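Local atomic coordinates of vacuolar protein sorting 29 (Cryptosporidium parvum, PDB entry 2A22), a protein that probably serves as the VPS29 subunit of a retromer-like complex in vesicular protein transport and has a calcineurin-like phosphoesterase fold. Residues Arg48-Thr53 and Pro182-Met187; Glu72-Ile77 and Val81-Gly86; Pro104-Val109 and Arg138-Asp143; Gly112-Gly117 and Asn192-Tyr197; Gly131-Trp136 and Leu145-Thr150. All coordinates share one frame; numbering follows the deposited sequence.

In the fold
Contacts 1, 2 and 5 are buried: contacts 1 and 2 pack helices against the six-stranded sheet, and contact 5 packs helix 130-140 against the five-stranded one. Contact 3 uses the same helix nearer the surface, and Leu140 CD1 meets Leu145 CD1 of contact 5 at 3.8 Å. Contact 4 joins the two sheets at a partly buried edge; it reaches contact 1 through neighbouring strands 183-190 and 193-202, and contact 3 through the salt bridge of Lys115 NZ with Asp141 OD2. Apolar packing carries contacts 1, 3 and 5, whereas a lysine-to-carbonyl bond enters contact 2 and a bridging water contact 4, beside exposed residues.

Contact 1: Arg48-Thr53 and Pro182-Met187; sequences RELLAT and PSFMLM
Leu51 places CD2 squarely over the ring of Phe184, 3.8 Å from its centroid and only 8° off the ring normal, a CH-pi contact centred over the face. Traced outward from the strand, Phe184 begins with a CB that points at helix 48-52 but stops short of it. CG then lies between the backbone N and the carbonyl carbon (chi1 67°), which carries the ring out across the gap between the two elements. Next along the ring, Phe184 CD1 comes to 4.1 Å from Leu51 CD2. Here the short helix 48-52 lies on the six-stranded sheet of the alpha-beta-beta-alpha sandwich, its axis 10.8 Å from that of strand 183-187, a separation filled jointly by Phe184 and the two leucines. Further out, Phe184 CE1 and CE2 meet the same Leu51 methyl at 3.9 and 4.1 Å. At the tip, Phe184 CZ has two neighbours: Leu51 CD2 and, at 3.9 Å, Leu50 CB, whose side chain crosses that of Phe184 at about a right angle. Leu186 CG lies in the ring plane at the edge, and Tyr199 and Phe47 add a stacked and an edge-to-face partner. Two residues further along the strand, Leu186 CD1 comes no nearer than 4.3 Å to Leu50 O, while Leu186 also rests on Leu29 of strand 26-31.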
# COMPACT_ATOMS: atom_id res chain seq x y z
N ARG A 48 15.96 -1.53 -2.03
CA ARG A 48 16.17 -2.98 -1.93
C ARG A 48 16.27 -3.45 -0.50
O ARG A 48 15.51 -4.33 -0.08
CB ARG A 48 17.41 -3.41 -2.73
CG ARG A 48 17.72 -4.92 -2.65
CD ARG A 48 19.02 -5.28 -3.34
NE ARG A 48 19.51 -6.58 -2.89
CZ ARG A 48 20.61 -7.19 -3.36
NH1 ARG A 48 21.35 -6.61 -4.30
NH2 ARG A 48 20.96 -8.37 -2.87
N GLU A 49 17.19 -2.86 0.24
CA GLU A 49 17.44 -3.24 1.60
C GLU A 49 16.33 -2.77 2.52
O GLU A 49 16.00 -3.46 3.49
CB GLU A 49 18.80 -2.71 2.06
CG GLU A 49 19.97 -3.53 1.50
CD GLU A 49 21.33 -3.09 2.05
OE1 GLU A 49 21.45 -1.95 2.58
OE2 GLU A 49 22.28 -3.90 1.94
N LEU A 50 15.74 -1.61 2.22
CA LEU A 50 14.60 -1.14 2.98
C LEU A 50 13.46 -2.17 2.97
O LEU A 50 12.92 -2.48 4.03
CB LEU A 50 14.12 0.24 2.49
CG LEU A 50 14.89 1.45 3.03
CD1 LEU A 50 14.47 2.71 2.28
CD2 LEU A 50 14.78 1.67 4.56
N LEU A 51 13.13 -2.70 1.79
CA LEU A 51 12.13 -3.77 1.65
C LEU A 51 12.57 -5.17 2.13
O LEU A 51 11.72 -6.04 2.31
CB LEU A 51 11.62 -3.82 0.21
CG LEU A 51 11.16 -2.44 -0.32
CD1 LEU A 51 10.97 -2.41 -1.82
CD2 LEU A 51 9.92 -1.95 0.40
N ALA A 52 13.87 -5.37 2.33
CA ALA A 52 14.39 -6.65 2.82
C ALA A 52 14.42 -6.73 4.35
O ALA A 52 14.71 -7.78 4.90
CB ALA A 52 15.81 -6.92 2.26
N THR A 53 14.11 -5.62 5.04
CA THR A 53 14.20 -5.62 6.50
C THR A 53 13.37 -6.70 7.19
O THR A 53 12.19 -6.89 6.88
CB THR A 53 13.91 -4.25 7.15
OG1 THR A 53 13.73 -4.43 8.56
CG2 THR A 53 12.68 -3.62 6.62
N PRO A 182 8.99 7.16 -7.40
CA PRO A 182 8.80 5.88 -6.68
C PRO A 182 8.64 6.14 -5.18
O PRO A 182 9.35 7.00 -4.62
CB PRO A 182 10.10 5.09 -6.97
CG PRO A 182 10.71 5.80 -8.28
CD PRO A 182 10.29 7.24 -8.12
N SER A 183 7.70 5.47 -4.55
CA SER A 183 7.45 5.66 -3.11
C SER A 183 6.79 4.43 -2.49
O SER A 183 6.26 3.58 -3.21
CB SER A 183 6.57 6.89 -2.85
OG SER A 183 5.28 6.74 -3.47
N PHE A 184 6.84 4.37 -1.16
CA PHE A 184 6.13 3.38 -0.36
C PHE A 184 6.10 3.92 1.09
O PHE A 184 6.71 4.97 1.38
CB PHE A 184 6.78 1.98 -0.45
CG PHE A 184 8.16 1.91 0.19
CD1 PHE A 184 8.32 1.61 1.55
CD2 PHE A 184 9.30 2.14 -0.58
CE1 PHE A 184 9.59 1.53 2.14
CE2 PHE A 184 10.57 2.09 -0.01
CZ PHE A 184 10.72 1.77 1.36
N MET A 185 5.42 3.20 1.97
CA MET A 185 5.36 3.55 3.38
C MET A 185 5.68 2.36 4.27
O MET A 185 5.37 1.20 3.94
CB MET A 185 3.97 4.06 3.75
CG MET A 185 3.61 5.34 3.03
SD MET A 185 1.89 5.70 3.33
CE MET A 185 1.79 7.28 2.50
N LEU A 186 6.32 2.64 5.39
CA LEU A 186 6.47 1.63 6.42
C LEU A 186 5.82 2.21 7.67
O LEU A 186 6.16 3.32 8.07
CB LEU A 186 7.94 1.25 6.62
CG LEU A 186 8.54 0.31 5.56
CD1 LEU A 186 10.07 0.34 5.59
CD2 LEU A 186 8.07 -1.12 5.81
N MET A 187 4.85 1.49 8.22
CA MET A 187 4.02 1.99 9.32
C MET A 187 4.26 1.14 10.56
O MET A 187 3.94 -0.07 10.57
CB MET A 187 2.52 1.93 8.91
CG MET A 187 1.53 2.45 9.98
SD MET A 187 -0.18 2.51 9.40
CE MET A 187 -0.34 4.23 9.14

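Contact 2: Glu72-Ile77 and Val81-Gly86; sequences EMLKNI and VYIVSG
Within the beta-alpha-beta unit formed by strand 58-61, helix 68-77 and strand 81-83, Lys75 and Leu74 fold down onto Val81 and Ile83. The Lys75 chain is bent at chi2 (-57°) and again at chi3, which brings its end back to the strand. Its CD crosses Val81 CG1 at a slant, 3.6 Å away, and its NZ donates to Val81 O at 2.9 Å, approaching at a C=O...N angle of 145° and tilted out of the carbonyl plane. Aliphatic packing and a hydrogen bond from an ammonium group thus come from a single side chain; Asp96 offers that group a second, long and weak ion pair. One residue earlier in the helix, the carbonyl oxygen Leu74 O abuts Val81 CG2 at 3.2 Å. Two residues along the strand, Ile83 CD1 touches Lys75 CD at 4.1 Å and Leu74 CD1 at 4.4 Å. A helix running back at 147° to the strand that follows it, and packed on it here by Leu74 and the aliphatic part of Lys75, is typical of a beta-alpha-beta crossover.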
# COMPACT_ATOMS: atom_id res chain seq x y z
N GLU A 72 4.97 -12.93 -6.33
CA GLU A 72 5.77 -13.94 -5.62
C GLU A 72 6.81 -13.30 -4.71
O GLU A 72 7.04 -13.79 -3.61
CB GLU A 72 6.39 -14.93 -6.62
CG GLU A 72 5.26 -15.79 -7.26
CD GLU A 72 5.69 -16.67 -8.44
OE1 GLU A 72 6.76 -16.47 -9.05
OE2 GLU A 72 4.92 -17.60 -8.75
N MET A 73 7.40 -12.20 -5.16
CA MET A 73 8.38 -11.47 -4.37
C MET A 73 7.70 -10.91 -3.10
O MET A 73 8.17 -11.14 -1.97
CB MET A 73 9.05 -10.38 -5.23
CG MET A 73 10.01 -9.41 -4.47
SD MET A 73 9.15 -8.00 -3.67
CE MET A 73 10.55 -7.07 -2.99
N LEU A 74 6.56 -10.25 -3.29
CA LEU A 74 5.79 -9.68 -2.17
C LEU A 74 5.29 -10.74 -1.20
O LEU A 74 5.37 -10.55 0.02
CB LEU A 74 4.62 -8.83 -2.67
CG LEU A 74 4.91 -7.50 -3.38
CD1 LEU A 74 3.64 -7.02 -4.07
CD2 LEU A 74 5.44 -6.40 -2.43
N LYS A 75 4.81 -11.86 -1.73
CA LYS A 75 4.42 -12.97 -0.86
C LYS A 75 5.58 -13.52 -0.03
O LYS A 75 5.38 -13.97 1.10
CB LYS A 75 3.78 -14.11 -1.64
CG LYS A 75 2.46 -13.75 -2.31
CD LYS A 75 1.41 -13.24 -1.33
CE LYS A 75 0.44 -14.32 -0.93
NZ LYS A 75 -0.71 -13.68 -0.23
N ASN A 76 6.78 -13.47 -0.58
CA ASN A 76 7.97 -13.97 0.13
C ASN A 76 8.54 -13.03 1.20
O ASN A 76 9.42 -13.43 1.97
CB ASN A 76 9.07 -14.37 -0.84
CG ASN A 76 8.90 -15.78 -1.32
OD1 ASN A 76 8.84 -16.72 -0.51
ND2 ASN A 76 8.79 -15.95 -2.64
N ILE A 77 8.05 -11.80 1.27
CA ILE A 77 8.55 -10.87 2.27
C ILE A 77 8.28 -11.45 3.67
O ILE A 77 9.18 -11.46 4.51
CB ILE A 77 7.97 -9.46 2.09
CG1 ILE A 77 8.60 -8.83 0.82
CG2 ILE A 77 8.21 -8.60 3.34
CD1 ILE A 77 8.12 -7.46 0.49
N VAL A 81 0.69 -11.30 3.97
CA VAL A 81 0.77 -10.48 2.77
C VAL A 81 -0.61 -10.41 2.09
O VAL A 81 -1.12 -11.42 1.60
CB VAL A 81 1.82 -11.00 1.78
CG1 VAL A 81 1.80 -10.19 0.50
CG2 VAL A 81 3.23 -10.94 2.43
N TYR A 82 -1.20 -9.22 2.10
CA TYR A 82 -2.51 -8.98 1.50
C TYR A 82 -2.35 -8.15 0.24
O TYR A 82 -1.75 -7.06 0.26
CB TYR A 82 -3.42 -8.23 2.51
CG TYR A 82 -3.63 -9.04 3.78
CD1 TYR A 82 -4.71 -9.89 3.88
CD2 TYR A 82 -2.71 -9.00 4.85
CE1 TYR A 82 -4.92 -10.67 5.00
CE2 TYR A 82 -2.90 -9.80 6.00
CZ TYR A 82 -4.02 -10.63 6.05
OH TYR A 82 -4.30 -11.44 7.14
N ILE A 83 -2.92 -8.66 -0.85
CA ILE A 83 -2.89 -7.99 -2.15
C ILE A 83 -4.29 -7.90 -2.67
O ILE A 83 -5.04 -8.90 -2.72
CB ILE A 83 -2.02 -8.77 -3.16
CG1 ILE A 83 -0.56 -8.86 -2.64
CG2 ILE A 83 -2.10 -8.14 -4.56
CD1 ILE A 83 0.36 -9.90 -3.38
N VAL A 84 -4.68 -6.69 -3.05
CA VAL A 84 -5.98 -6.52 -3.66
C VAL A 84 -5.83 -6.32 -5.17
O VAL A 84 -4.77 -5.93 -5.66
CB VAL A 84 -6.80 -5.38 -3.00
CG1 VAL A 84 -7.12 -5.77 -1.56
CG2 VAL A 84 -6.06 -4.02 -3.10
N SER A 85 -6.89 -6.61 -5.90
CA SER A 85 -6.94 -6.43 -7.34
C SER A 85 -7.00 -4.95 -7.78
O SER A 85 -7.84 -4.18 -7.30
CB SER A 85 -8.18 -7.15 -7.88
OG SER A 85 -8.04 -7.30 -9.28
N GLY A 86 -6.12 -4.56 -8.69
CA GLY A 86 -6.20 -3.25 -9.33
C GLY A 86 -6.76 -3.31 -10.73
O GLY A 86 -7.08 -4.38 -11.22

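Contact 3: Pro104-Val109 and Arg138-Asp143; sequences PEYVVV and RRLDCD
Over one face of the Tyr106 ring sits a methyl of Leu140: CD2 lies nearest CD1 of the tyrosine, at 3.5 Å, with CE1 next at 3.7 Å and CG at 4.1 Å, so the methyl is displaced from the ring centre toward the CD1-CE1 side. The contact lays the end of helix 130-140 on strand 106-111, an outermost strand of the five-stranded sheet in the metallophosphoesterase fold. Tyr106 CG takes the cramped rotamer between its backbone N and carbonyl carbon (chi1 64°), turning this face to the helix. The tyrosine itself remains exposed, and its ring lies over a leucine that is buried. Just past Leu140 the helix closes in a Schellman motif with Asp141 at positive phi, in which Cys142 N turns back to Gln137 O and Asp141 N makes a weak bond of 3.0 Å to Arg138 O. This turn redirects the chain toward strand 144-147, and Asp143 OD2, a little further on, accepts a hydrogen bond from the backbone N of Lys115 in strand 114-119. Two residues along the strand from Tyr106, Val108 CG2 packs against Leu140 CB at 4.0 Å.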
# COMPACT_ATOMS: atom_id res chain seq x y z
N PRO A 104 -8.77 -10.39 -3.76
CA PRO A 104 -10.00 -9.73 -3.37
C PRO A 104 -9.97 -8.29 -3.78
O PRO A 104 -8.88 -7.70 -3.94
CB PRO A 104 -10.00 -9.85 -1.85
CG PRO A 104 -8.56 -9.96 -1.47
CD PRO A 104 -7.89 -10.67 -2.61
N GLU A 105 -11.16 -7.73 -3.95
CA GLU A 105 -11.33 -6.33 -4.25
C GLU A 105 -11.02 -5.45 -3.02
O GLU A 105 -10.58 -4.31 -3.14
CB GLU A 105 -12.75 -6.08 -4.76
CG GLU A 105 -12.98 -4.66 -5.21
CD GLU A 105 -14.18 -4.51 -6.15
OE1 GLU A 105 -15.10 -5.36 -6.09
OE2 GLU A 105 -14.19 -3.53 -6.95
N TYR A 106 -11.29 -5.97 -1.83
CA TYR A 106 -10.93 -5.24 -0.65
C TYR A 106 -10.68 -6.19 0.48
O TYR A 106 -11.08 -7.35 0.39
CB TYR A 106 -11.98 -4.19 -0.31
CG TYR A 106 -13.33 -4.73 0.05
CD1 TYR A 106 -13.59 -5.18 1.36
CD2 TYR A 106 -14.35 -4.78 -0.89
CE1 TYR A 106 -14.85 -5.68 1.73
CE2 TYR A 106 -15.63 -5.28 -0.55
CZ TYR A 106 -15.87 -5.73 0.77
OH TYR A 106 -17.12 -6.22 1.13
N VAL A 107 -9.98 -5.70 1.50
CA VAL A 107 -9.51 -6.49 2.65
C VAL A 107 -9.66 -5.57 3.86
O VAL A 107 -9.46 -4.35 3.76
CB VAL A 107 -8.00 -6.88 2.42
CG1 VAL A 107 -7.21 -6.98 3.71
CG2 VAL A 107 -7.89 -8.16 1.59
N VAL A 108 -10.04 -6.15 5.00
CA VAL A 108 -9.99 -5.44 6.28
C VAL A 108 -9.26 -6.35 7.21
O VAL A 108 -9.59 -7.54 7.33
CB VAL A 108 -11.38 -5.12 6.84
CG1 VAL A 108 -11.28 -4.36 8.19
CG2 VAL A 108 -12.16 -4.31 5.83
N VAL A 109 -8.20 -5.84 7.82
CA VAL A 109 -7.33 -6.70 8.62
C VAL A 109 -7.04 -6.03 9.95
O VAL A 109 -6.80 -4.81 9.99
CB VAL A 109 -6.03 -7.14 7.85
CG1 VAL A 109 -5.33 -5.97 7.29
CG2 VAL A 109 -5.10 -7.94 8.73
N ARG A 138 -15.95 4.22 6.47
CA ARG A 138 -17.16 3.96 7.25
C ARG A 138 -17.79 2.66 6.76
O ARG A 138 -18.21 1.81 7.56
CB ARG A 138 -18.13 5.14 7.14
CG ARG A 138 -17.70 6.32 7.98
CD ARG A 138 -18.77 7.43 8.07
NE ARG A 138 -18.11 8.72 8.30
CZ ARG A 138 -18.71 9.83 8.74
NH1 ARG A 138 -20.01 9.83 9.02
NH2 ARG A 138 -18.00 10.94 8.92
N ARG A 139 -17.83 2.49 5.43
CA ARG A 139 -18.35 1.25 4.86
C ARG A 139 -17.56 0.06 5.35
O ARG A 139 -18.14 -0.94 5.81
CB ARG A 139 -18.34 1.29 3.34
CG ARG A 139 -18.34 -0.09 2.71
CD ARG A 139 -19.48 -0.31 1.73
NE ARG A 139 -19.61 0.82 0.81
CZ ARG A 139 -19.90 0.69 -0.49
NH1 ARG A 139 -20.06 -0.52 -1.04
NH2 ARG A 139 -20.00 1.80 -1.23
N LEU A 140 -16.22 0.15 5.25
CA LEU A 140 -15.36 -0.93 5.69
C LEU A 140 -15.24 -0.93 7.21
O LEU A 140 -14.79 -1.90 7.80
CB LEU A 140 -13.97 -0.84 5.03
CG LEU A 140 -13.93 -0.92 3.49
CD1 LEU A 140 -12.50 -0.78 2.95
CD2 LEU A 140 -14.57 -2.22 3.00
N ASP A 141 -15.67 0.16 7.83
CA ASP A 141 -15.62 0.28 9.29
C ASP A 141 -14.20 0.12 9.82
O ASP A 141 -13.95 -0.68 10.74
CB ASP A 141 -16.56 -0.75 9.97
CG ASP A 141 -16.79 -0.42 11.44
OD1 ASP A 141 -17.21 0.72 11.73
OD2 ASP A 141 -16.55 -1.30 12.31
N CYS A 142 -13.27 0.84 9.20
CA CYS A 142 -11.86 0.71 9.57
C CYS A 142 -11.33 1.98 10.27
O CYS A 142 -11.94 3.04 10.17
CB CYS A 142 -11.02 0.31 8.34
SG CYS A 142 -11.12 1.46 6.99
N ASP A 143 -10.23 1.83 11.02
CA ASP A 143 -9.54 2.97 11.62
C ASP A 143 -8.56 3.63 10.66
O ASP A 143 -8.30 4.81 10.76
CB ASP A 143 -8.77 2.52 12.86
CG ASP A 143 -9.65 1.81 13.84
OD1 ASP A 143 -10.64 2.42 14.27
OD2 ASP A 143 -9.38 0.64 14.16

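Contact 4: Gly112-Gly117 and Asn192-Tyr197; sequences GEFKIG and NKVVLY
Glu113 and Asn192 bring their backbones to 6.4 Å, CA to CA, just before strands 114-119 and 193-202 begin, and from there the two strands diverge, each into a different sheet of the sandwich. On the buried side, Phe114 turns its ring toward Val194. The Val194 CG2 methyl stands 4.1 Å from the ring centroid and 30° off the normal, an off-centre CH-pi contact displaced toward CZ, which it meets at 3.6 Å. The same Phe114 CZ has Asn192 O at 3.8 Å, at the ring edge and in its plane, so carbonyl and methyl approach this one corner from different directions. Around the pair, Leu189 touches both side chains and Ile144 packs on Phe114, extending the apolar packing between the sheets. Toward the surface the chemistry changes. Glu113 CG lies 3.5 Å from Asn192 OD1. Beyond it, a bend at chi2 (-52°) sets the course of the carboxylate, whose plane stands 76° from the amide plane. A water spans the two groups, donating to Glu113 OE1 at 2.7 Å and to Asn192 OD1 at 2.6 Å. With both its hydrogens given to these acceptors, the water links two oxygens that would probably not bond each other directly.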
# COMPACT_ATOMS: atom_id res chain seq x y z
N GLY A 112 -2.74 -5.25 15.51
CA GLY A 112 -2.71 -4.69 16.86
C GLY A 112 -4.03 -4.00 17.21
O GLY A 112 -5.10 -4.61 17.15
N GLU A 113 -3.96 -2.72 17.56
CA GLU A 113 -5.15 -2.00 17.95
C GLU A 113 -5.93 -1.46 16.76
O GLU A 113 -6.96 -0.83 16.95
CB GLU A 113 -4.80 -0.82 18.89
CG GLU A 113 -4.10 -1.23 20.17
CD GLU A 113 -4.85 -2.31 20.90
OE1 GLU A 113 -6.00 -2.07 21.27
OE2 GLU A 113 -4.31 -3.40 21.09
N PHE A 114 -5.43 -1.68 15.54
CA PHE A 114 -6.03 -1.01 14.37
C PHE A 114 -6.69 -1.94 13.35
O PHE A 114 -6.11 -2.96 12.98
CB PHE A 114 -5.01 -0.07 13.70
CG PHE A 114 -4.48 0.96 14.63
CD1 PHE A 114 -5.16 2.17 14.79
CD2 PHE A 114 -3.36 0.69 15.43
CE1 PHE A 114 -4.70 3.12 15.71
CE2 PHE A 114 -2.89 1.61 16.35
CZ PHE A 114 -3.57 2.84 16.50
N LYS A 115 -7.89 -1.58 12.94
CA LYS A 115 -8.60 -2.22 11.84
C LYS A 115 -8.18 -1.44 10.61
O LYS A 115 -8.36 -0.21 10.53
CB LYS A 115 -10.11 -2.08 12.06
CG LYS A 115 -10.95 -3.32 11.83
CD LYS A 115 -12.34 -3.14 12.51
CE LYS A 115 -13.48 -3.88 11.76
NZ LYS A 115 -14.85 -3.36 12.13
N ILE A 116 -7.62 -2.15 9.64
CA ILE A 116 -7.09 -1.48 8.46
C ILE A 116 -7.81 -1.93 7.19
O ILE A 116 -7.85 -3.13 6.86
CB ILE A 116 -5.56 -1.68 8.37
CG1 ILE A 116 -4.94 -1.43 9.76
CG2 ILE A 116 -4.97 -0.78 7.26
CD1 ILE A 116 -3.41 -1.30 9.82
N GLY A 117 -8.38 -0.96 6.48
CA GLY A 117 -9.04 -1.22 5.20
C GLY A 117 -8.04 -1.04 4.06
O GLY A 117 -7.21 -0.13 4.09
N ASN A 192 -1.17 1.93 21.12
CA ASN A 192 -2.03 2.97 20.52
C ASN A 192 -1.27 3.97 19.62
O ASN A 192 -1.85 4.94 19.12
CB ASN A 192 -2.84 3.71 21.60
CG ASN A 192 -3.98 2.85 22.19
OD1 ASN A 192 -4.58 2.01 21.51
ND2 ASN A 192 -4.30 3.08 23.48
N LYS A 193 0.01 3.70 19.37
CA LYS A 193 0.88 4.60 18.60
C LYS A 193 1.12 4.13 17.18
O LYS A 193 1.48 2.97 16.94
CB LYS A 193 2.24 4.81 19.27
CG LYS A 193 2.26 4.82 20.82
CD LYS A 193 1.53 6.04 21.35
CE LYS A 193 1.52 6.05 22.88
NZ LYS A 193 0.89 7.32 23.32
N VAL A 194 0.96 5.06 16.26
CA VAL A 194 1.30 4.89 14.86
C VAL A 194 2.46 5.83 14.57
O VAL A 194 2.34 7.04 14.77
CB VAL A 194 0.14 5.32 14.00
CG1 VAL A 194 0.47 5.06 12.51
CG2 VAL A 194 -1.15 4.61 14.48
N VAL A 195 3.58 5.27 14.10
CA VAL A 195 4.65 6.06 13.54
C VAL A 195 4.80 5.65 12.08
O VAL A 195 5.14 4.49 11.76
CB VAL A 195 6.01 5.86 14.26
CG1 VAL A 195 7.08 6.79 13.61
CG2 VAL A 195 5.89 6.14 15.76
N LEU A 196 4.53 6.61 11.20
CA LEU A 196 4.48 6.34 9.78
C LEU A 196 5.71 6.92 9.10
O LEU A 196 5.92 8.13 9.14
CB LEU A 196 3.26 7.02 9.17
CG LEU A 196 3.06 6.74 7.68
CD1 LEU A 196 2.68 5.25 7.45
CD2 LEU A 196 1.97 7.64 7.13
N TYR A 197 6.48 6.06 8.42
CA TYR A 197 7.56 6.51 7.55
C TYR A 197 7.20 6.44 6.07
O TYR A 197 6.84 5.40 5.55
CB TYR A 197 8.79 5.67 7.83
CG TYR A 197 9.25 5.80 9.27
CD1 TYR A 197 9.95 6.94 9.69
CD2 TYR A 197 8.97 4.80 10.21
CE1 TYR A 197 10.38 7.08 11.04
CE2 TYR A 197 9.41 4.92 11.54
CZ TYR A 197 10.11 6.06 11.95
OH TYR A 197 10.54 6.20 13.28
O HOH W 1 -6.68 0.48 21.78

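Contact 5: Gly131-Trp136 and Leu145-Thr150; sequences GSLEQW and LVTGHT
Between Leu133 and Trp136, which both touch Leu145 of the strand, Glu134 OE2 is gripped by two groups from outside the contact, Arg138 NH2 in a salt bridge and Asn159 ND2 in a hydrogen bond. The strand is met by the neighbours of this glutamate: Trp136 CB reaches Leu145 CD2 at 4.2 Å. From the strand, Leu145 reaches the helix with its CG anti to the backbone N (chi1 178°), extending CD2 to 3.5 Å from the carbonyl oxygen Leu133 O and 4.1 Å from Leu133 CD2. One methyl therefore meets backbone oxygen, leucine methyl and tryptophan CB together. Leu133 extends further, and its CD2 lies against both branches of Thr147, with OG1 at 3.9 Å and CG2 at 4.1 Å. The tryptophan ring itself leads away from the strand to Met119 and a cation-pi contact with Arg139. These elements belong to the beta-alpha-beta unit of strand 114-119, helix 130-140 and strand 144-147, whose helix runs at 121° to the strand with the axes 9.7 Å apart. Beyond Thr147 the chain enters a loop carrying His149, whose ND1 is hydrogen-bonded to His120 NE2; with Asp87 these histidines might form a metal site, as in related phosphoesterases, though no metal is bound here. Helix and strand thus meet through weak, nondirectional packing, while Glu134 OE2 finds its directional partners outside the two segments.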
# COMPACT_ATOMS: atom_id res chain seq x y z
N GLY A 131 -13.99 13.04 0.95
CA GLY A 131 -15.37 12.72 1.31
C GLY A 131 -15.76 11.33 0.84
O GLY A 131 -16.40 10.58 1.57
N SER A 132 -15.36 10.98 -0.37
CA SER A 132 -15.66 9.65 -0.87
C SER A 132 -14.78 8.60 -0.15
O SER A 132 -15.24 7.51 0.24
CB SER A 132 -15.48 9.63 -2.38
OG SER A 132 -15.98 8.41 -2.91
N LEU A 133 -13.52 8.97 0.08
CA LEU A 133 -12.64 8.10 0.87
C LEU A 133 -13.25 7.82 2.22
O LEU A 133 -13.30 6.66 2.67
CB LEU A 133 -11.25 8.71 1.01
CG LEU A 133 -10.36 8.51 -0.21
CD1 LEU A 133 -9.03 9.20 0.05
CD2 LEU A 133 -10.16 7.01 -0.60
N GLU A 134 -13.75 8.88 2.86
CA GLU A 134 -14.37 8.75 4.17
C GLU A 134 -15.63 7.86 4.17
O GLU A 134 -15.88 7.15 5.13
CB GLU A 134 -14.66 10.11 4.79
CG GLU A 134 -14.88 10.01 6.31
CD GLU A 134 -15.31 11.32 6.97
OE1 GLU A 134 -15.82 12.23 6.25
OE2 GLU A 134 -15.13 11.43 8.20
N GLN A 135 -16.38 7.88 3.07
CA GLN A 135 -17.54 6.98 2.92
C GLN A 135 -17.13 5.52 2.85
O GLN A 135 -17.84 4.63 3.33
CB GLN A 135 -18.36 7.39 1.70
CG GLN A 135 -18.77 8.88 1.79
CD GLN A 135 -19.81 9.29 0.75
OE1 GLN A 135 -20.98 8.91 0.85
NE2 GLN A 135 -19.38 10.09 -0.25
N TRP A 136 -15.96 5.28 2.26
CA TRP A 136 -15.38 3.96 2.21
C TRP A 136 -14.80 3.48 3.54
O TRP A 136 -14.97 2.31 3.85
CB TRP A 136 -14.37 3.84 1.08
CG TRP A 136 -15.05 3.65 -0.24
CD1 TRP A 136 -15.37 4.63 -1.16
CD2 TRP A 136 -15.55 2.42 -0.77
NE1 TRP A 136 -16.02 4.06 -2.25
CE2 TRP A 136 -16.14 2.71 -2.03
CE3 TRP A 136 -15.55 1.10 -0.31
CZ2 TRP A 136 -16.72 1.71 -2.83
CZ3 TRP A 136 -16.11 0.11 -1.12
CH2 TRP A 136 -16.68 0.42 -2.35
N LEU A 145 -7.51 3.64 6.43
CA LEU A 145 -7.82 3.19 5.08
C LEU A 145 -6.63 3.38 4.13
O LEU A 145 -6.11 4.50 3.97
CB LEU A 145 -9.05 3.92 4.54
CG LEU A 145 -9.47 3.58 3.11
CD1 LEU A 145 -9.99 2.11 2.98
CD2 LEU A 145 -10.55 4.55 2.62
N VAL A 146 -6.24 2.29 3.47
CA VAL A 146 -5.13 2.30 2.51
C VAL A 146 -5.63 2.06 1.06
O VAL A 146 -6.17 0.99 0.74
CB VAL A 146 -4.07 1.25 2.89
CG1 VAL A 146 -2.80 1.39 2.00
CG2 VAL A 146 -3.71 1.39 4.40
N THR A 147 -5.43 3.04 0.20
CA THR A 147 -5.84 2.93 -1.20
C THR A 147 -4.70 3.41 -2.11
O THR A 147 -3.76 4.08 -1.65
CB THR A 147 -7.11 3.79 -1.47
OG1 THR A 147 -6.78 5.18 -1.32
CG2 THR A 147 -8.24 3.43 -0.49
N GLY A 148 -4.77 3.05 -3.39
CA GLY A 148 -3.77 3.47 -4.37
C GLY A 148 -4.40 4.12 -5.59
O GLY A 148 -5.12 5.13 -5.49
N HIS A 149 -4.09 3.54 -6.74
CA HIS A 149 -4.67 3.91 -8.04
C HIS A 149 -4.18 5.21 -8.67
O HIS A 149 -3.86 5.25 -9.86
CB HIS A 149 -6.21 3.84 -8.04
CG HIS A 149 -6.79 4.10 -9.39
ND1 HIS A 149 -6.65 3.22 -10.44
CD2 HIS A 149 -7.43 5.19 -9.90
CE1 HIS A 149 -7.20 3.73 -11.53
NE2 HIS A 149 -7.69 4.92 -11.22
N THR A 150 -4.13 6.28 -7.90
CA THR A 150 -3.88 7.62 -8.46
C THR A 150 -2.41 8.03 -8.59
O THR A 150 -2.10 9.06 -9.20
CB THR A 150 -4.59 8.64 -7.61
OG1 THR A 150 -4.08 8.56 -6.27
CG2 THR A 150 -6.10 8.32 -7.58